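PDB 6IL9: fructuronate-tagaturonate epimerase UxaE from Cohnella laeviribosi in complex with 1 glycerol from Cohnella laeviribosi, which catalyses the interconversion of D-fructuronate and D-tagaturonate by epimerisation, on a zinc-bearing TIM-barrel scaffold. Local coordinates for residues 110-115 and 147-152; 226-231 and 325-330; 282-287 and 336-341; 381-386 and 462-467; 444-449 and 456-461. One frame throughout, in Å; residues are numbered along the deposited sequence.

Interaction 1 of 5, residues 110-115 and 147-152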
# COMPACT_ATOMS: atom_id res chain seq x y z
N THR A 110 7.41 12.48 -6.18
CA THR A 110 7.98 11.41 -7.00
C THR A 110 7.12 11.11 -8.23
O THR A 110 7.66 10.90 -9.32
CB THR A 110 8.15 10.15 -6.15
OG1 THR A 110 8.96 10.46 -5.00
CG2 THR A 110 8.84 9.05 -6.98
N VAL A 111 5.80 11.08 -8.08
CA VAL A 111 4.96 10.74 -9.23
C VAL A 111 4.64 11.95 -10.10
O VAL A 111 4.17 11.76 -11.23
CB VAL A 111 3.64 10.05 -8.82
CG1 VAL A 111 3.93 8.73 -8.11
CG2 VAL A 111 2.77 10.98 -7.95
N ARG A 112 4.85 13.16 -9.61
CA ARG A 112 4.65 14.36 -10.42
C ARG A 112 5.46 14.25 -11.71
O ARG A 112 6.65 13.95 -11.69
CB ARG A 112 5.06 15.61 -9.62
CG ARG A 112 5.03 16.92 -10.39
CD ARG A 112 5.77 18.02 -9.61
NE ARG A 112 5.13 18.31 -8.33
CZ ARG A 112 5.77 18.57 -7.19
NH1 ARG A 112 7.10 18.57 -7.14
NH2 ARG A 112 5.07 18.82 -6.10
N GLY A 113 4.78 14.44 -12.85
CA GLY A 113 5.47 14.39 -14.12
C GLY A 113 5.74 13.00 -14.65
O GLY A 113 6.49 12.86 -15.63
N ARG A 114 5.17 11.96 -14.05
CA ARG A 114 5.32 10.59 -14.50
C ARG A 114 3.95 10.01 -14.83
O ARG A 114 2.93 10.40 -14.24
CB ARG A 114 6.01 9.73 -13.42
CG ARG A 114 7.12 10.49 -12.76
CD ARG A 114 8.24 9.62 -12.32
NE ARG A 114 8.71 8.67 -13.32
CZ ARG A 114 9.88 8.04 -13.22
NH1 ARG A 114 10.66 8.30 -12.18
NH2 ARG A 114 10.25 7.14 -14.13
N ALA A 115 3.92 9.08 -15.78
CA ALA A 115 2.65 8.51 -16.25
C ALA A 115 2.25 7.35 -15.34
O ALA A 115 2.28 6.18 -15.71
CB ALA A 115 2.76 8.07 -17.70
N PHE A 147 -2.78 18.60 -1.48
CA PHE A 147 -3.01 20.03 -1.32
C PHE A 147 -1.69 20.78 -1.15
O PHE A 147 -1.45 21.78 -1.83
CB PHE A 147 -3.94 20.27 -0.12
CG PHE A 147 -4.42 21.70 0.02
CD1 PHE A 147 -5.52 22.15 -0.69
CD2 PHE A 147 -3.78 22.57 0.88
CE1 PHE A 147 -5.96 23.47 -0.55
CE2 PHE A 147 -4.21 23.88 1.02
CZ PHE A 147 -5.31 24.32 0.31
N GLN A 148 -0.82 20.28 -0.28
CA GLN A 148 0.48 20.90 -0.06
C GLN A 148 1.27 21.03 -1.35
O GLN A 148 1.92 22.06 -1.58
CB GLN A 148 1.28 20.08 0.95
CG GLN A 148 2.68 20.62 1.19
CD GLN A 148 3.44 19.78 2.19
OE1 GLN A 148 2.90 19.35 3.21
NE2 GLN A 148 4.71 19.54 1.91
N GLU A 149 1.24 20.00 -2.19
CA GLU A 149 2.03 19.96 -3.41
C GLU A 149 1.27 20.44 -4.64
O GLU A 149 1.84 20.43 -5.74
CB GLU A 149 2.51 18.52 -3.66
CG GLU A 149 3.42 17.99 -2.58
CD GLU A 149 4.75 18.71 -2.53
OE1 GLU A 149 5.22 19.18 -3.59
OE2 GLU A 149 5.31 18.82 -1.42
N GLY A 150 0.03 20.87 -4.48
CA GLY A 150 -0.75 21.34 -5.61
C GLY A 150 -0.88 20.30 -6.70
O GLY A 150 -0.76 20.62 -7.89
N TYR A 151 -1.08 19.05 -6.32
CA TYR A 151 -1.16 17.93 -7.25
C TYR A 151 -2.63 17.65 -7.50
O TYR A 151 -3.31 17.08 -6.65
CB TYR A 151 -0.45 16.71 -6.69
CG TYR A 151 -0.46 15.49 -7.58
CD1 TYR A 151 0.52 15.32 -8.56
CD2 TYR A 151 -1.41 14.49 -7.42
CE1 TYR A 151 0.52 14.20 -9.37
CE2 TYR A 151 -1.42 13.36 -8.23
CZ TYR A 151 -0.44 13.22 -9.20
OH TYR A 151 -0.43 12.11 -10.01
N THR A 152 -3.12 18.05 -8.68
CA THR A 152 -4.54 17.99 -8.98
C THR A 152 -4.91 16.83 -9.89
O THR A 152 -6.08 16.70 -10.27
CB THR A 152 -5.00 19.30 -9.63
OG1 THR A 152 -4.38 19.44 -10.91
CG2 THR A 152 -4.62 20.48 -8.76
O HOH W 1 1.43 11.39 -11.58
O HOH W 2 2.39 18.65 -7.80
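Arg112 and Glu149 meet with their side chains crossing at about a right angle. Of the guanidinium nitrogens NH2 is the one that meets Glu149, donating to OE1 over 2.5 Å, a short salt bridge. The oxygen lies in the guanidinium plane and uses its anti lone pair, the one turned away from OE2, while the two flat groups are inclined by 37°. OE2 of Glu149 is bonded by Gln109, just before Arg112 in helix 104-111. The Arg112 chain starts out stretched and bends at chi3 (-64°), which turns NE towards a water that donates in turn to the carbonyl O of Glu149. These are two neighbouring outer helices of the TIM barrel, 104-111 and 135-149, meeting near their C-terminal ends. A type II turn from Val111 to Arg114 follows the first; a Schellman motif at Gly150 ends the second. Beyond that motif Tyr151 reaches back across the gap, its CG anti to the backbone N (chi1 -180°), and Val111 crosses it nearly perpendicularly. CG2 of Val111 stands 4.1 Å from CZ of Tyr151, approaching the ring obliquely. A second water, near the ring plane, lies between the phenol OH and Val111 O, 2.8 Å from the latter, with more acceptors nearby than protons to give.

Interaction 2 of 5, residues 226-231 and 325-330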
# COMPACT_ATOMS: atom_id res chain seq x y z
N GLY A 226 -3.47 -15.79 -25.93
CA GLY A 226 -2.38 -15.35 -26.77
C GLY A 226 -1.56 -16.55 -27.22
O GLY A 226 -2.11 -17.58 -27.63
N PRO A 227 -0.23 -16.44 -27.13
CA PRO A 227 0.64 -17.54 -27.56
C PRO A 227 0.69 -18.70 -26.58
O PRO A 227 1.45 -19.65 -26.82
CB PRO A 227 2.01 -16.86 -27.68
CG PRO A 227 1.96 -15.77 -26.66
CD PRO A 227 0.53 -15.29 -26.60
N HIS A 228 -0.08 -18.66 -25.51
CA HIS A 228 -0.02 -19.66 -24.46
C HIS A 228 -1.25 -20.56 -24.52
O HIS A 228 -2.38 -20.07 -24.60
CB HIS A 228 0.07 -18.98 -23.09
CG HIS A 228 1.19 -17.99 -23.01
ND1 HIS A 228 2.51 -18.37 -22.93
CD2 HIS A 228 1.18 -16.63 -23.04
CE1 HIS A 228 3.27 -17.29 -22.89
NE2 HIS A 228 2.49 -16.22 -22.96
N ALA A 229 -1.01 -21.86 -24.50
CA ALA A 229 -2.08 -22.84 -24.43
C ALA A 229 -2.21 -23.29 -22.99
O ALA A 229 -1.21 -23.66 -22.36
CB ALA A 229 -1.80 -24.03 -25.35
N ILE A 230 -3.43 -23.22 -22.45
CA ILE A 230 -3.72 -23.65 -21.09
C ILE A 230 -4.69 -24.82 -21.19
O ILE A 230 -5.80 -24.67 -21.70
CB ILE A 230 -4.32 -22.51 -20.25
CG1 ILE A 230 -3.32 -21.34 -20.15
CG2 ILE A 230 -4.68 -23.01 -18.86
CD1 ILE A 230 -3.81 -20.19 -19.28
N HIS A 231 -4.26 -25.98 -20.72
CA HIS A 231 -5.02 -27.21 -20.84
C HIS A 231 -5.36 -27.73 -19.45
O HIS A 231 -4.54 -27.67 -18.54
CB HIS A 231 -4.23 -28.27 -21.63
CG HIS A 231 -5.01 -29.51 -21.92
ND1 HIS A 231 -6.00 -29.56 -22.88
CD2 HIS A 231 -4.95 -30.75 -21.38
CE1 HIS A 231 -6.51 -30.78 -22.92
NE2 HIS A 231 -5.89 -31.52 -22.02
N GLU A 325 6.53 -17.79 -15.91
CA GLU A 325 5.19 -17.76 -15.33
C GLU A 325 4.57 -16.38 -15.46
O GLU A 325 3.36 -16.27 -15.74
CB GLU A 325 5.24 -18.21 -13.87
CG GLU A 325 5.77 -19.64 -13.78
CD GLU A 325 5.32 -20.39 -12.56
OE1 GLU A 325 4.61 -19.80 -11.71
OE2 GLU A 325 5.67 -21.59 -12.45
N LEU A 326 5.36 -15.32 -15.28
CA LEU A 326 4.84 -13.97 -15.45
C LEU A 326 4.26 -13.78 -16.85
O LEU A 326 3.22 -13.13 -17.02
CB LEU A 326 5.93 -12.93 -15.17
CG LEU A 326 5.59 -11.48 -15.53
CD1 LEU A 326 4.49 -10.98 -14.61
CD2 LEU A 326 6.82 -10.58 -15.43
N ALA A 327 4.91 -14.35 -17.86
CA ALA A 327 4.42 -14.22 -19.23
C ALA A 327 2.98 -14.71 -19.34
O ALA A 327 2.13 -14.05 -19.95
CB ALA A 327 5.32 -14.98 -20.20
N VAL A 328 2.69 -15.87 -18.74
CA VAL A 328 1.33 -16.43 -18.81
C VAL A 328 0.38 -15.63 -17.92
O VAL A 328 -0.74 -15.31 -18.33
CB VAL A 328 1.34 -17.91 -18.42
CG1 VAL A 328 -0.00 -18.53 -18.76
CG2 VAL A 328 2.45 -18.63 -19.16
N HIS A 329 0.80 -15.31 -16.69
CA HIS A 329 -0.02 -14.50 -15.79
C HIS A 329 -0.43 -13.20 -16.46
O HIS A 329 -1.59 -12.79 -16.37
CB HIS A 329 0.74 -14.17 -14.51
CG HIS A 329 0.86 -15.30 -13.54
ND1 HIS A 329 -0.22 -16.04 -13.12
CD2 HIS A 329 1.93 -15.78 -12.86
CE1 HIS A 329 0.18 -16.95 -12.25
NE2 HIS A 329 1.49 -16.82 -12.08
N ALA A 330 0.52 -12.54 -17.13
CA ALA A 330 0.23 -11.26 -17.78
C ALA A 330 -0.72 -11.45 -18.95
O ALA A 330 -1.56 -10.58 -19.22
CB ALA A 330 1.52 -10.60 -18.27
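His228 lays its imidazole against Val328 and Ala327, where a two-stranded β-hairpin, 221-225 with 228-232, leans on helix 319-336 of the TIM barrel. The nearby segments run almost perpendicular, at 83°, with their axes 9.9 Å apart. CG2 of Val328 sits over one face of the imidazole, 4.0 Å from its centroid and displaced towards the rim on the ND1 side: a CH-pi contact. CB of Ala327 comes to 4.1 Å from CE1 of His228, so the ring spans two successive residues of the helix. Val328 is forked between two partners, since its CG1, anti to the backbone N (chi1 -169°), turns to the next inward-facing residue of the strand. There CD1 of Ile230 lies 4.2 Å from that CG1, the two chains lying alongside with their ends pointing opposite ways. No hydrogen bond crosses the contact. Further out, the backbone of Ile230 is paired with Phe223 in the partner strand, and its side chain also touches Phe285. Val328 rests on Pro281 at the start of helix 281-293, and Ala327 on Tyr358. The imidazole of His228 is sandwiched: opposite Val328, its other face carries CG of the preceding Pro227.

Interaction 3 of 5, residues 282-287 and 336-341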
# COMPACT_ATOMS: atom_id res chain seq x y z
N GLY A 282 -2.35 -21.67 -14.67
CA GLY A 282 -3.59 -22.35 -15.02
C GLY A 282 -4.68 -22.17 -13.97
O GLY A 282 -5.87 -22.06 -14.31
N SER A 283 -4.31 -22.16 -12.69
CA SER A 283 -5.29 -21.89 -11.64
C SER A 283 -5.79 -20.46 -11.73
O SER A 283 -6.99 -20.20 -11.55
CB SER A 283 -4.67 -22.15 -10.27
OG SER A 283 -4.05 -23.42 -10.24
N HIS A 284 -4.88 -19.53 -12.00
CA HIS A 284 -5.25 -18.13 -12.22
C HIS A 284 -6.30 -18.00 -13.32
O HIS A 284 -7.31 -17.30 -13.16
CB HIS A 284 -3.96 -17.36 -12.55
CG HIS A 284 -4.15 -15.93 -12.93
ND1 HIS A 284 -3.12 -15.17 -13.45
CD2 HIS A 284 -5.23 -15.11 -12.87
CE1 HIS A 284 -3.55 -13.95 -13.69
NE2 HIS A 284 -4.83 -13.88 -13.35
N PHE A 285 -6.08 -18.69 -14.44
CA PHE A 285 -7.07 -18.68 -15.52
C PHE A 285 -8.43 -19.14 -15.03
O PHE A 285 -9.46 -18.53 -15.35
CB PHE A 285 -6.60 -19.56 -16.68
CG PHE A 285 -7.56 -19.58 -17.83
CD1 PHE A 285 -7.52 -18.58 -18.80
CD2 PHE A 285 -8.51 -20.58 -17.96
CE1 PHE A 285 -8.41 -18.58 -19.86
CE2 PHE A 285 -9.39 -20.59 -19.01
CZ PHE A 285 -9.35 -19.59 -19.97
N LEU A 286 -8.48 -20.24 -14.28
CA LEU A 286 -9.76 -20.77 -13.83
C LEU A 286 -10.47 -19.78 -12.90
O LEU A 286 -11.67 -19.53 -13.05
CB LEU A 286 -9.57 -22.11 -13.13
CG LEU A 286 -10.84 -22.78 -12.60
CD1 LEU A 286 -10.80 -24.28 -12.90
CD2 LEU A 286 -10.96 -22.57 -11.11
N VAL A 287 -9.73 -19.20 -11.95
CA VAL A 287 -10.33 -18.24 -11.03
C VAL A 287 -10.91 -17.07 -11.81
O VAL A 287 -12.07 -16.69 -11.63
CB VAL A 287 -9.29 -17.78 -9.99
CG1 VAL A 287 -9.83 -16.58 -9.18
CG2 VAL A 287 -8.88 -18.93 -9.08
N PHE A 336 -8.66 -11.01 -19.87
CA PHE A 336 -9.87 -10.71 -19.12
C PHE A 336 -10.01 -9.23 -18.76
O PHE A 336 -11.09 -8.82 -18.32
CB PHE A 336 -9.91 -11.56 -17.84
CG PHE A 336 -10.13 -13.02 -18.11
CD1 PHE A 336 -11.32 -13.46 -18.67
CD2 PHE A 336 -9.15 -13.96 -17.81
CE1 PHE A 336 -11.53 -14.81 -18.94
CE2 PHE A 336 -9.36 -15.30 -18.07
CZ PHE A 336 -10.55 -15.73 -18.64
N GLY A 337 -8.94 -8.44 -18.89
CA GLY A 337 -9.03 -6.99 -18.83
C GLY A 337 -8.49 -6.35 -17.56
O GLY A 337 -8.29 -5.13 -17.54
N TYR A 338 -8.31 -7.12 -16.48
CA TYR A 338 -7.80 -6.54 -15.25
C TYR A 338 -6.27 -6.50 -15.31
O TYR A 338 -5.65 -6.97 -16.27
CB TYR A 338 -8.29 -7.35 -14.04
CG TYR A 338 -7.94 -8.81 -14.12
CD1 TYR A 338 -6.68 -9.27 -13.72
CD2 TYR A 338 -8.86 -9.74 -14.59
CE1 TYR A 338 -6.36 -10.61 -13.82
CE2 TYR A 338 -8.55 -11.08 -14.68
CZ TYR A 338 -7.29 -11.50 -14.30
OH TYR A 338 -6.98 -12.84 -14.40
N LYS A 339 -5.65 -5.92 -14.27
CA LYS A 339 -4.20 -5.79 -14.20
C LYS A 339 -3.61 -6.77 -13.20
O LYS A 339 -4.25 -7.12 -12.21
CB LYS A 339 -3.79 -4.37 -13.76
CG LYS A 339 -4.51 -3.25 -14.47
CD LYS A 339 -3.83 -1.92 -14.18
CE LYS A 339 -3.90 -1.54 -12.72
NZ LYS A 339 -3.45 -0.10 -12.52
N LEU A 340 -2.36 -7.16 -13.42
CA LEU A 340 -1.61 -7.86 -12.38
C LEU A 340 -1.23 -6.89 -11.28
O LEU A 340 -0.84 -5.74 -11.54
CB LEU A 340 -0.35 -8.49 -12.96
CG LEU A 340 -0.52 -9.65 -13.92
CD1 LEU A 340 0.87 -10.16 -14.30
CD2 LEU A 340 -1.35 -10.75 -13.28
N SER A 341 -1.32 -7.36 -10.04
CA SER A 341 -0.93 -6.60 -8.86
C SER A 341 0.23 -7.29 -8.16
O SER A 341 0.16 -8.50 -7.90
CB SER A 341 -2.11 -6.46 -7.90
OG SER A 341 -1.75 -5.64 -6.81
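His284 and Tyr338 reach for each other from opposite directions and join by a hydrogen bond of 2.6 Å between NE2 and OH. The contact brings helix 281-293, on the outside of the TIM barrel, against the turn that leads from helix 319-336 into barrel strand 339-342. Tyr338 has CG wedged between its backbone N and carbonyl carbon (chi1 56°), which swings the ring off the start of the strand towards the helix. His284 takes the extended course, CG anti to the backbone N (chi1 174°), and presents its edge. The rings meet rim to rim, planes 43° apart, with neither over the other's face. ND1 of His284 is probably hydrogen-bonded to ND1 of His329, which would give both imidazole nitrogens a partner and fix the ring's rotation. Phe285 and Phe336 pack beside this pair as oblique rings, CE1 of Phe285 lying 3.8 Å from CZ of Phe336. Just past the strand's end comes the zinc ligand His343, but the contact stands back from the site: the side chain of Leu340 is about 13 Å from the zinc ion. From that strand, CD2 of Leu340 touches His284 CE1 at 3.9 Å.

Interaction 4 of 5, residues 381-386 and 462-467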
# COMPACT_ATOMS: atom_id res chain seq x y z
N LYS A 381 21.22 8.31 9.88
CA LYS A 381 22.14 9.32 9.37
C LYS A 381 22.24 10.55 10.27
O LYS A 381 23.30 11.17 10.35
CB LYS A 381 21.72 9.78 7.97
CG LYS A 381 21.95 8.75 6.88
CD LYS A 381 21.44 9.24 5.54
CE LYS A 381 21.62 8.18 4.46
NZ LYS A 381 23.03 8.11 3.99
N THR A 382 21.14 10.93 10.93
CA THR A 382 21.07 12.22 11.60
C THR A 382 20.86 12.13 13.10
O THR A 382 21.07 13.14 13.80
CB THR A 382 19.94 13.07 11.01
OG1 THR A 382 18.68 12.46 11.32
CG2 THR A 382 20.08 13.19 9.51
N ASN A 383 20.47 10.98 13.62
CA ASN A 383 20.23 10.80 15.05
C ASN A 383 20.74 9.42 15.45
O ASN A 383 19.96 8.55 15.88
CB ASN A 383 18.74 10.97 15.38
CG ASN A 383 18.48 11.14 16.87
OD1 ASN A 383 17.41 11.59 17.27
ND2 ASN A 383 19.44 10.78 17.69
N PRO A 384 22.05 9.19 15.34
CA PRO A 384 22.58 7.83 15.56
C PRO A 384 22.26 7.26 16.93
O PRO A 384 22.03 6.05 17.05
CB PRO A 384 24.09 7.99 15.35
CG PRO A 384 24.36 9.46 15.52
CD PRO A 384 23.12 10.16 15.03
N GLY A 385 22.23 8.10 17.97
CA GLY A 385 21.87 7.60 19.29
C GLY A 385 20.48 7.00 19.32
O GLY A 385 20.25 5.98 19.98
N LEU A 386 19.53 7.63 18.62
CA LEU A 386 18.18 7.08 18.55
C LEU A 386 18.17 5.81 17.71
O LEU A 386 17.51 4.83 18.08
CB LEU A 386 17.21 8.12 17.97
CG LEU A 386 15.77 7.65 17.77
CD1 LEU A 386 15.15 7.19 19.09
CD2 LEU A 386 14.91 8.74 17.12
N PHE A 462 9.57 11.14 15.44
CA PHE A 462 8.87 12.12 14.61
C PHE A 462 9.52 13.49 14.71
O PHE A 462 9.51 14.25 13.74
CB PHE A 462 7.39 12.16 14.99
CG PHE A 462 6.59 11.08 14.33
CD1 PHE A 462 6.24 11.17 12.99
CD2 PHE A 462 6.23 9.94 15.03
CE1 PHE A 462 5.53 10.16 12.36
CE2 PHE A 462 5.52 8.92 14.41
CZ PHE A 462 5.17 9.03 13.07
N ARG A 463 10.13 13.80 15.85
CA ARG A 463 10.85 15.07 15.97
C ARG A 463 12.02 15.12 15.00
O ARG A 463 12.21 16.13 14.31
CB ARG A 463 11.31 15.25 17.42
CG ARG A 463 11.51 16.68 17.86
CD ARG A 463 11.19 16.82 19.36
NE ARG A 463 11.90 15.83 20.17
CZ ARG A 463 11.32 15.02 21.06
NH1 ARG A 463 10.01 15.07 21.26
NH2 ARG A 463 12.05 14.15 21.75
N THR A 464 12.81 14.05 14.90
CA THR A 464 13.92 14.11 13.94
C THR A 464 13.41 14.09 12.51
O THR A 464 14.00 14.75 11.65
CB THR A 464 14.94 12.98 14.14
OG1 THR A 464 14.56 11.83 13.39
CG2 THR A 464 15.11 12.63 15.60
N LEU A 465 12.31 13.38 12.23
CA LEU A 465 11.84 13.35 10.84
C LEU A 465 11.26 14.70 10.42
O LEU A 465 11.38 15.08 9.26
CB LEU A 465 10.82 12.23 10.65
CG LEU A 465 11.39 10.91 10.09
CD1 LEU A 465 11.79 11.07 8.63
CD2 LEU A 465 12.61 10.49 10.91
N SER A 466 10.67 15.44 11.36
CA SER A 466 10.22 16.79 11.05
C SER A 466 11.42 17.72 10.82
O SER A 466 11.42 18.52 9.87
CB SER A 466 9.33 17.32 12.17
OG SER A 466 8.90 18.63 11.89
N GLU A 467 12.44 17.63 11.68
CA GLU A 467 13.64 18.44 11.49
C GLU A 467 14.32 18.12 10.17
O GLU A 467 14.96 18.99 9.57
CB GLU A 467 14.61 18.22 12.66
CG GLU A 467 14.11 18.75 13.99
CD GLU A 467 14.82 18.13 15.19
OE1 GLU A 467 14.43 18.45 16.34
OE2 GLU A 467 15.76 17.32 15.00
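Thr464 pushes its methyl group against Asn383 and Leu386, at the break where helix 369-382 gives way to helix 384-402. Asn383 is the first residue past the first helix and the N-cap residue of the second. The apolar contacts all converge on CG2 of Thr464. CD2 of Leu386 lies 4.2 Å from it, the two side chains passing at a slant. CB of Asn383 is at 4.0 Å from the same methyl, and the asparagine chain runs across the threonine at about a right angle. CG of Asn383 is anti to its backbone N (chi1 -166°), which carries the amide towards helix 458-467. The two ends of that amide are probably exchanged in the model, so the identity of the atom closest to the methyl is doubtful. Val379, one turn back in helix 369-382, also touches both Thr464 and Leu386.

As for polar bonding, no hydrogen bond joins the two segments. In the first turn of the second helix, Leu386 N makes a weak bond of 2.9 Å to Asn383 O. While its methyl faces the break, Thr464 sets OG1 between its own backbone N and carbonyl carbon and bonds weakly back to Phe461 O.

Interaction 5 of 5, residues 444-449 and 456-461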
# COMPACT_ATOMS: atom_id res chain seq x y z
N LEU A 444 6.02 -2.59 16.94
CA LEU A 444 6.64 -2.70 18.26
C LEU A 444 7.44 -1.45 18.62
O LEU A 444 7.49 -1.05 19.79
CB LEU A 444 7.57 -3.91 18.31
CG LEU A 444 6.98 -5.29 18.14
CD1 LEU A 444 8.13 -6.24 17.86
CD2 LEU A 444 6.23 -5.67 19.41
N LEU A 445 8.14 -0.87 17.64
CA LEU A 445 8.96 0.31 17.92
C LEU A 445 8.09 1.54 18.13
O LEU A 445 8.31 2.32 19.07
CB LEU A 445 9.93 0.54 16.76
CG LEU A 445 11.10 -0.44 16.66
CD1 LEU A 445 11.74 -0.40 15.28
CD2 LEU A 445 12.14 -0.14 17.73
N LEU A 446 7.10 1.73 17.25
CA LEU A 446 6.25 2.92 17.31
C LEU A 446 5.42 2.95 18.58
O LEU A 446 5.17 4.02 19.15
CB LEU A 446 5.34 2.96 16.08
CG LEU A 446 5.53 3.96 14.94
CD1 LEU A 446 6.76 4.85 15.07
CD2 LEU A 446 5.48 3.23 13.58
N GLN A 447 4.96 1.79 19.03
CA GLN A 447 4.09 1.74 20.21
C GLN A 447 4.86 1.51 21.51
O GLN A 447 4.23 1.48 22.57
CB GLN A 447 3.02 0.66 20.02
CG GLN A 447 2.22 0.83 18.73
CD GLN A 447 0.86 1.50 18.92
OE1 GLN A 447 0.77 2.70 19.18
NE2 GLN A 447 -0.20 0.71 18.78
N ALA A 448 6.18 1.39 21.45
CA ALA A 448 6.97 1.12 22.65
C ALA A 448 6.86 2.27 23.65
O ALA A 448 6.85 3.45 23.27
CB ALA A 448 8.43 0.90 22.29
N LYS A 449 6.78 1.93 24.93
CA LYS A 449 6.63 2.95 25.96
C LYS A 449 7.61 2.70 27.10
O LYS A 449 8.15 1.61 27.26
CB LYS A 449 5.19 3.02 26.47
CG LYS A 449 4.28 3.79 25.52
CD LYS A 449 2.88 3.26 25.50
CE LYS A 449 2.20 3.58 24.17
NZ LYS A 449 2.41 5.00 23.77
N LEU A 456 8.74 5.50 24.13
CA LEU A 456 10.15 5.16 24.25
C LEU A 456 10.94 5.70 23.06
O LEU A 456 12.05 6.22 23.24
CB LEU A 456 10.30 3.64 24.37
CG LEU A 456 11.68 3.06 24.71
CD1 LEU A 456 12.25 3.60 26.02
CD2 LEU A 456 11.61 1.54 24.75
N PHE A 457 10.38 5.62 21.85
CA PHE A 457 11.04 6.15 20.66
C PHE A 457 10.19 7.08 19.83
O PHE A 457 10.75 7.91 19.11
CB PHE A 457 11.51 5.01 19.73
CG PHE A 457 12.20 3.89 20.44
CD1 PHE A 457 13.43 4.08 21.05
CD2 PHE A 457 11.62 2.63 20.48
CE1 PHE A 457 14.07 3.05 21.69
CE2 PHE A 457 12.25 1.59 21.13
CZ PHE A 457 13.48 1.80 21.73
N ARG A 458 8.86 6.97 19.89
CA ARG A 458 8.02 7.52 18.83
C ARG A 458 8.10 9.04 18.76
O ARG A 458 8.19 9.62 17.67
CB ARG A 458 6.58 7.06 19.02
CG ARG A 458 5.65 7.53 17.92
CD ARG A 458 4.24 7.08 18.20
NE ARG A 458 3.33 7.40 17.11
CZ ARG A 458 2.80 8.61 16.91
NH1 ARG A 458 3.09 9.60 17.74
NH2 ARG A 458 1.98 8.81 15.89
N ASP A 459 8.06 9.72 19.91
CA ASP A 459 8.09 11.18 19.90
C ASP A 459 9.39 11.71 19.33
O ASP A 459 9.40 12.61 18.48
CB ASP A 459 7.86 11.73 21.30
CG ASP A 459 6.46 11.46 21.81
OD1 ASP A 459 5.53 11.40 20.98
OD2 ASP A 459 6.29 11.30 23.04
N GLU A 460 10.53 11.16 19.78
CA GLU A 460 11.80 11.61 19.25
C GLU A 460 11.95 11.24 17.78
O GLU A 460 12.55 12.00 17.01
CB GLU A 460 12.96 11.04 20.06
CG GLU A 460 14.29 11.64 19.65
CD GLU A 460 15.48 11.11 20.46
OE1 GLU A 460 15.29 10.22 21.32
OE2 GLU A 460 16.60 11.59 20.20
N PHE A 461 11.42 10.08 17.37
CA PHE A 461 11.47 9.70 15.96
C PHE A 461 10.79 10.75 15.09
O PHE A 461 11.35 11.20 14.08
CB PHE A 461 10.80 8.33 15.79
CG PHE A 461 10.74 7.84 14.35
CD1 PHE A 461 11.81 7.14 13.80
CD2 PHE A 461 9.62 8.06 13.58
CE1 PHE A 461 11.75 6.69 12.49
CE2 PHE A 461 9.56 7.60 12.28
CZ PHE A 461 10.63 6.91 11.74
O HOH W 3 8.05 4.35 20.93
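Leu445, Ala448, Leu456 and Phe457 form the apolar centre. CD2 of Leu445 reaches CE2 of Phe457 at 3.8 Å, and the same ring carbon has CB of Ala448 on another side, 4.1 Å away. Ala448 CB also meets CB of Leu456 at 3.9 Å, and CG of Leu456 lies over one face of the Phe457 ring, towards its rim. Tyr393 of helix 384-402 extends the cluster, edge-to-face with Phe457 and touching Ala448 and Leu456. At the side, the Arg458 chain, extended from CG to NE, slants across Leu446, with its CD 3.3 Å from Leu446 O.

Outward from this core comes the backbone. A short helix-loop-helix connection joins helix 442-446 to helix 458-467, with Phe457 at the N-cap position of the latter. Leu456 N donates to Ala448 O over 2.9 Å, and the bond is nearly straight at 175°, although the N-H arrives well above the carbonyl plane. A water wedged between the segments accepts from Phe457 N at 2.8 Å. It also lies within donating distance of the carbonyl O atoms of Leu445 and Ala448, but has more acceptors around it than protons. Carbonyls at and just past the end of helix 442-446 are thus matched, directly or through water, with N-H groups just ahead of the next helix, which draws the loop's two ends together above an apolar cluster.

In the fold
Along the chain interaction 1 comes first, interactions 2 and 3 then interleave their segments, and interaction 5 falls between the two segments of interaction 4. Interactions 2 and 3 have centres 10 Å apart and touch: the His329-His284 pair and Leu340 tie helix 319-336 to helix 281-293 and strand 339-342. Interactions 4 and 5, centres 12 Å apart, share helix 458-467, with Leu386 packing against residues of interaction 5. This C-terminal pair lies across the chain's centre from interactions 2 and 3, more than 40 Å away between centres. Interaction 1, about 9 Å from interaction 3 at the nearest atoms, joins early barrel helices. The contacts thus fall in three separate places around the barrel and its C-terminal helices.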